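Local coordinates for D-alanyl-D-alanine carboxypeptidase (Penicillin binding protein) family protein (Francisella tularensis subsp. tularensis, PDB 6OSU) that probably trims the terminal D-alanine from peptidoglycan precursor peptides, as a serine-type D-Ala-D-Ala carboxypeptidase of the penicillin-binding protein family, at residues L221-R226 with N230-Y235; V331-A336 with L399-G404. All blocks are in the same frame, centred on the assembly; numbering follows the deposited sequence.

Contact 1: L221-R226 with N230-Y235; sequences LPKFDR and NVIESY
Lys223 meets both Ile232 and Glu233, and its carbonyl oxygen is the hub of the contact. Ile232 N donates to Lys223 O over 2.6 Å, coming in tilted 26° from the carbonyl plane. Glu233 N adds a weak, longer bond to the same Lys223 O, and the CA-H of Val231 makes a bent CA-H...O contact with that oxygen as well, so three consecutive residues of one strand converge on a single acceptor. In return Lys223 N gives Glu233 O a nearly straight bond of 2.8 Å, lying in the carbonyl plane. Beside this pair the two CB atoms of Lys223 and Glu233 sit 3.6 Å apart on one face of the hairpin, after which both side chains bend and lead away from the opposite strand.

Asp225 closes the next step toward the turn. Its N bonds Asn230 O at 2.7 Å, at an angle of 175° at the hydrogen. Its CB packs against Asn230 O and Ile232 CD1, while OD2 of the carboxylate is hydrogen-bonded to Thr228 OG1 in the connecting residues.

Ile232 spans from Lys223 to Asp225. With CG1 anti to its own carbonyl carbon (chi1 -73°), the branch extends along the strand opposite and sets CD1 3.8 Å from Asp225 CA, while CB of Ile232 approaches CG of Lys223 obliquely. On the face opposite the Lys223 and Glu233 side chains, the Phe224 ring meets Val231 obliquely through CD2 and CE2; CD2 is 4.1 Å from Val231 CB. Phe258 meets the same ring, and Arg217 of helix 214-220 touches it too.

Lys223 facing Ile232 and Glu233 together, with the register slipping by one before Phe224 and Val231, makes this a classic beta bulge in a small two-stranded antiparallel hairpin at the protein surface.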
# COMPACT_ATOMS: atom_id res chain seq x y z
N LEU A 221 6.64 -32.89 6.63
CA LEU A 221 5.34 -33.02 7.28
C LEU A 221 5.53 -33.59 8.68
O LEU A 221 5.13 -34.73 8.94
CB LEU A 221 4.40 -33.90 6.45
CG LEU A 221 3.88 -33.29 5.14
CD1 LEU A 221 3.36 -34.38 4.22
CD2 LEU A 221 2.80 -32.26 5.42
N PRO A 222 6.13 -32.84 9.60
CA PRO A 222 6.39 -33.38 10.94
C PRO A 222 5.10 -33.60 11.71
O PRO A 222 4.04 -33.05 11.39
CB PRO A 222 7.25 -32.30 11.61
CG PRO A 222 7.71 -31.42 10.49
CD PRO A 222 6.63 -31.46 9.47
N LYS A 223 5.20 -34.42 12.74
CA LYS A 223 4.07 -34.71 13.62
C LYS A 223 4.25 -33.93 14.92
O LYS A 223 5.28 -34.07 15.59
CB LYS A 223 3.96 -36.21 13.91
CG LYS A 223 2.75 -36.60 14.73
CD LYS A 223 1.90 -37.63 13.99
CE LYS A 223 0.83 -38.21 14.89
NZ LYS A 223 0.10 -39.32 14.22
N PHE A 224 3.26 -33.11 15.26
CA PHE A 224 3.29 -32.29 16.46
C PHE A 224 2.21 -32.75 17.42
O PHE A 224 1.08 -33.04 17.01
CB PHE A 224 3.09 -30.81 16.12
CG PHE A 224 4.16 -30.24 15.24
CD1 PHE A 224 3.92 -30.05 13.89
CD2 PHE A 224 5.40 -29.91 15.75
CE1 PHE A 224 4.90 -29.53 13.07
CE2 PHE A 224 6.39 -29.39 14.93
CZ PHE A 224 6.14 -29.20 13.59
N ASP A 225 2.56 -32.83 18.70
CA ASP A 225 1.56 -33.05 19.74
C ASP A 225 0.56 -31.91 19.74
O ASP A 225 0.93 -30.73 19.76
CB ASP A 225 2.23 -33.17 21.11
CG ASP A 225 1.27 -33.61 22.19
OD1 ASP A 225 0.30 -34.33 21.86
OD2 ASP A 225 1.48 -33.25 23.37
N ARG A 226 -0.73 -32.26 19.70
CA ARG A 226 -1.78 -31.25 19.62
C ARG A 226 -1.78 -30.35 20.85
O ARG A 226 -2.00 -29.14 20.74
CB ARG A 226 -3.14 -31.92 19.44
CG ARG A 226 -3.35 -33.15 20.33
CD ARG A 226 -4.31 -34.14 19.70
NE ARG A 226 -4.07 -35.51 20.16
CZ ARG A 226 -4.98 -36.28 20.77
NH1 ARG A 226 -6.21 -35.82 20.98
NH2 ARG A 226 -4.66 -37.51 21.15
N ASN A 230 4.86 -30.03 20.95
CA ASN A 230 6.11 -30.78 20.89
C ASN A 230 6.09 -31.72 19.70
O ASN A 230 5.11 -32.43 19.45
CB ASN A 230 6.33 -31.57 22.18
CG ASN A 230 6.89 -30.72 23.29
OD1 ASN A 230 7.82 -29.94 23.08
ND2 ASN A 230 6.33 -30.86 24.49
N VAL A 231 7.20 -31.73 18.96
CA VAL A 231 7.33 -32.62 17.81
C VAL A 231 7.42 -34.06 18.29
O VAL A 231 8.25 -34.40 19.15
CB VAL A 231 8.55 -32.22 16.97
CG1 VAL A 231 9.69 -31.86 17.88
CG2 VAL A 231 8.95 -33.35 16.03
N ILE A 232 6.56 -34.91 17.74
CA ILE A 232 6.57 -36.34 18.02
C ILE A 232 7.37 -37.09 16.97
O ILE A 232 8.25 -37.88 17.29
CB ILE A 232 5.12 -36.86 18.12
CG1 ILE A 232 4.48 -36.40 19.43
CG2 ILE A 232 5.08 -38.37 17.97
CD1 ILE A 232 2.97 -36.52 19.45
N GLU A 233 7.08 -36.84 15.69
CA GLU A 233 7.81 -37.44 14.58
C GLU A 233 8.47 -36.35 13.75
O GLU A 233 7.81 -35.38 13.36
CB GLU A 233 6.87 -38.28 13.71
CG GLU A 233 6.69 -39.71 14.20
CD GLU A 233 7.99 -40.48 14.17
OE1 GLU A 233 8.22 -41.30 15.09
OE2 GLU A 233 8.78 -40.26 13.23
N SER A 234 9.76 -36.52 13.47
CA SER A 234 10.47 -35.59 12.60
C SER A 234 9.89 -35.62 11.19
O SER A 234 9.65 -34.57 10.58
CB SER A 234 11.96 -35.90 12.58
OG SER A 234 12.62 -35.37 13.72
N TYR A 235 9.68 -36.82 10.65
CA TYR A 235 9.10 -36.98 9.32
C TYR A 235 7.90 -37.92 9.39
O TYR A 235 7.88 -38.88 10.17
CB TYR A 235 10.13 -37.50 8.31
CG TYR A 235 10.99 -38.65 8.81
CD1 TYR A 235 10.47 -39.93 8.93
CD2 TYR A 235 12.32 -38.44 9.13
CE1 TYR A 235 11.25 -40.98 9.39
CE2 TYR A 235 13.11 -39.49 9.58
CZ TYR A 235 12.57 -40.75 9.71
OH TYR A 235 13.35 -41.79 10.16

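Contact 2: V331-A336 with L399-G404; sequences VLLYKA and LVITLG
Leu333 and Ile401 meet through aliphatic carbons, in a contact between strands 328-334 and 395-403 that is made by side chains alone. No hydrogen bond links the two segments, and even the nearest CA atoms, those of Leu333 and Ile401, stay 7.5 Å apart. Leu333 CB lies 4.0 Å from Ile401 CD1, while the Leu333 CD1 methyl reaches the CG1 and CG2 branches of Ile401.

The second pair joins an aromatic ring to a methyl. Leu399 CD1 comes up obliquely to the Tyr334 ring, 3.5 Å from CD1 and 3.6 Å from CE1 of that ring. Tyr334 carries its ring anti to the backbone N (chi1 175°), which swings it across to Leu399. Its hydroxyl oxygen is held from outside the pair by Ser338 O and Ser360 N.

Leu333 and Tyr334 lie together opposite Ile364, a classic beta bulge in the pairing of 328-334 with 364-369; the near-helical backbone at Leu333 lets both side chains turn toward 395-403. The two-stranded sheet thus packs on the five-stranded one, where 395-403 runs between 376-382 and 409-417; Gln378 of the former touches both Tyr334 and Ile401.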
# COMPACT_ATOMS: atom_id res chain seq x y z
N VAL A 331 -3.08 5.66 -17.23
CA VAL A 331 -2.86 6.19 -18.57
C VAL A 331 -1.98 7.43 -18.47
O VAL A 331 -2.18 8.29 -17.61
CB VAL A 331 -4.20 6.55 -19.26
CG1 VAL A 331 -3.94 7.11 -20.65
CG2 VAL A 331 -5.11 5.33 -19.34
N LEU A 332 -0.98 7.51 -19.35
CA LEU A 332 -0.17 8.71 -19.50
C LEU A 332 -0.93 9.66 -20.42
O LEU A 332 -0.83 9.57 -21.65
CB LEU A 332 1.21 8.39 -20.06
CG LEU A 332 2.15 9.58 -20.21
CD1 LEU A 332 2.59 10.10 -18.85
CD2 LEU A 332 3.35 9.23 -21.08
N LEU A 333 -1.70 10.58 -19.83
CA LEU A 333 -2.53 11.48 -20.63
C LEU A 333 -1.70 12.55 -21.33
O LEU A 333 -2.07 13.01 -22.41
CB LEU A 333 -3.59 12.12 -19.74
CG LEU A 333 -4.46 11.13 -18.97
CD1 LEU A 333 -5.30 11.83 -17.91
CD2 LEU A 333 -5.34 10.37 -19.94
N TYR A 334 -0.58 12.96 -20.73
CA TYR A 334 0.29 13.96 -21.32
C TYR A 334 1.74 13.61 -21.01
O TYR A 334 2.11 13.49 -19.84
CB TYR A 334 -0.04 15.37 -20.80
CG TYR A 334 0.92 16.43 -21.30
CD1 TYR A 334 0.84 16.90 -22.60
CD2 TYR A 334 1.89 16.96 -20.46
CE1 TYR A 334 1.71 17.87 -23.06
CE2 TYR A 334 2.77 17.93 -20.92
CZ TYR A 334 2.68 18.38 -22.22
OH TYR A 334 3.54 19.34 -22.68
N LYS A 335 2.54 13.45 -22.06
CA LYS A 335 3.97 13.23 -21.93
C LYS A 335 4.66 14.59 -21.80
O LYS A 335 4.43 15.48 -22.62
CB LYS A 335 4.51 12.46 -23.13
CG LYS A 335 5.97 12.09 -23.04
CD LYS A 335 6.42 11.36 -24.30
CE LYS A 335 5.49 10.20 -24.63
NZ LYS A 335 6.07 9.29 -25.66
N ALA A 336 5.50 14.74 -20.78
CA ALA A 336 6.11 16.03 -20.48
C ALA A 336 6.90 16.54 -21.68
O ALA A 336 7.46 15.77 -22.47
CB ALA A 336 7.01 15.93 -19.26
N LEU A 399 -3.19 23.02 -19.68
CA LEU A 399 -3.53 21.88 -20.53
C LEU A 399 -4.60 21.07 -19.82
O LEU A 399 -4.46 20.74 -18.64
CB LEU A 399 -2.30 21.02 -20.83
CG LEU A 399 -2.55 19.91 -21.86
CD1 LEU A 399 -1.32 19.71 -22.74
CD2 LEU A 399 -2.94 18.59 -21.21
N VAL A 400 -5.67 20.76 -20.53
CA VAL A 400 -6.86 20.18 -19.92
C VAL A 400 -7.19 18.87 -20.62
O VAL A 400 -7.14 18.77 -21.85
CB VAL A 400 -8.06 21.15 -19.99
CG1 VAL A 400 -9.33 20.48 -19.52
CG2 VAL A 400 -7.77 22.40 -19.15
N ILE A 401 -7.51 17.85 -19.82
CA ILE A 401 -8.04 16.58 -20.31
C ILE A 401 -9.52 16.55 -19.98
O ILE A 401 -9.91 16.58 -18.81
CB ILE A 401 -7.31 15.38 -19.68
CG1 ILE A 401 -5.80 15.50 -19.88
CG2 ILE A 401 -7.83 14.08 -20.26
CD1 ILE A 401 -5.38 15.38 -21.32
N THR A 402 -10.36 16.51 -21.01
CA THR A 402 -11.80 16.49 -20.85
C THR A 402 -12.37 15.15 -21.29
O THR A 402 -11.74 14.39 -22.02
CB THR A 402 -12.46 17.63 -21.64
OG1 THR A 402 -11.91 17.69 -22.96
CG2 THR A 402 -12.25 18.96 -20.95
N LEU A 403 -13.59 14.87 -20.82
CA LEU A 403 -14.27 13.61 -21.11
C LEU A 403 -15.20 13.84 -22.30
O LEU A 403 -16.30 14.39 -22.15
CB LEU A 403 -15.04 13.11 -19.90
CG LEU A 403 -15.79 11.79 -20.11
CD1 LEU A 403 -14.81 10.70 -20.51
CD2 LEU A 403 -16.56 11.40 -18.86
N GLY A 404 -14.77 13.40 -23.48
CA GLY A 404 -15.59 13.57 -24.67
C GLY A 404 -15.66 15.02 -25.11
O GLY A 404 -14.73 15.80 -24.94

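Overall arrangement
Contact 1 and contact 2 lie on opposite sides of the chain's centre, their own centres about 61 Å apart and their nearest atoms about 45 Å apart. They share no strand, helix or sheet, and they follow in series: the hairpin of 221-226 and 230-235 is complete well before 331-336 begins. Contact 1 belongs to the peptidase part, as a local excursion between helices 214-220 and 242-251 that the Cys220-Cys248 disulfide ties together. Contact 2 brings two sheets together in the beta-rich C-terminal domain of the PBP5 type, entered through helix 310-327. Both lie away from the predicted catalytic residues Ser64, Lys67 and Ser124.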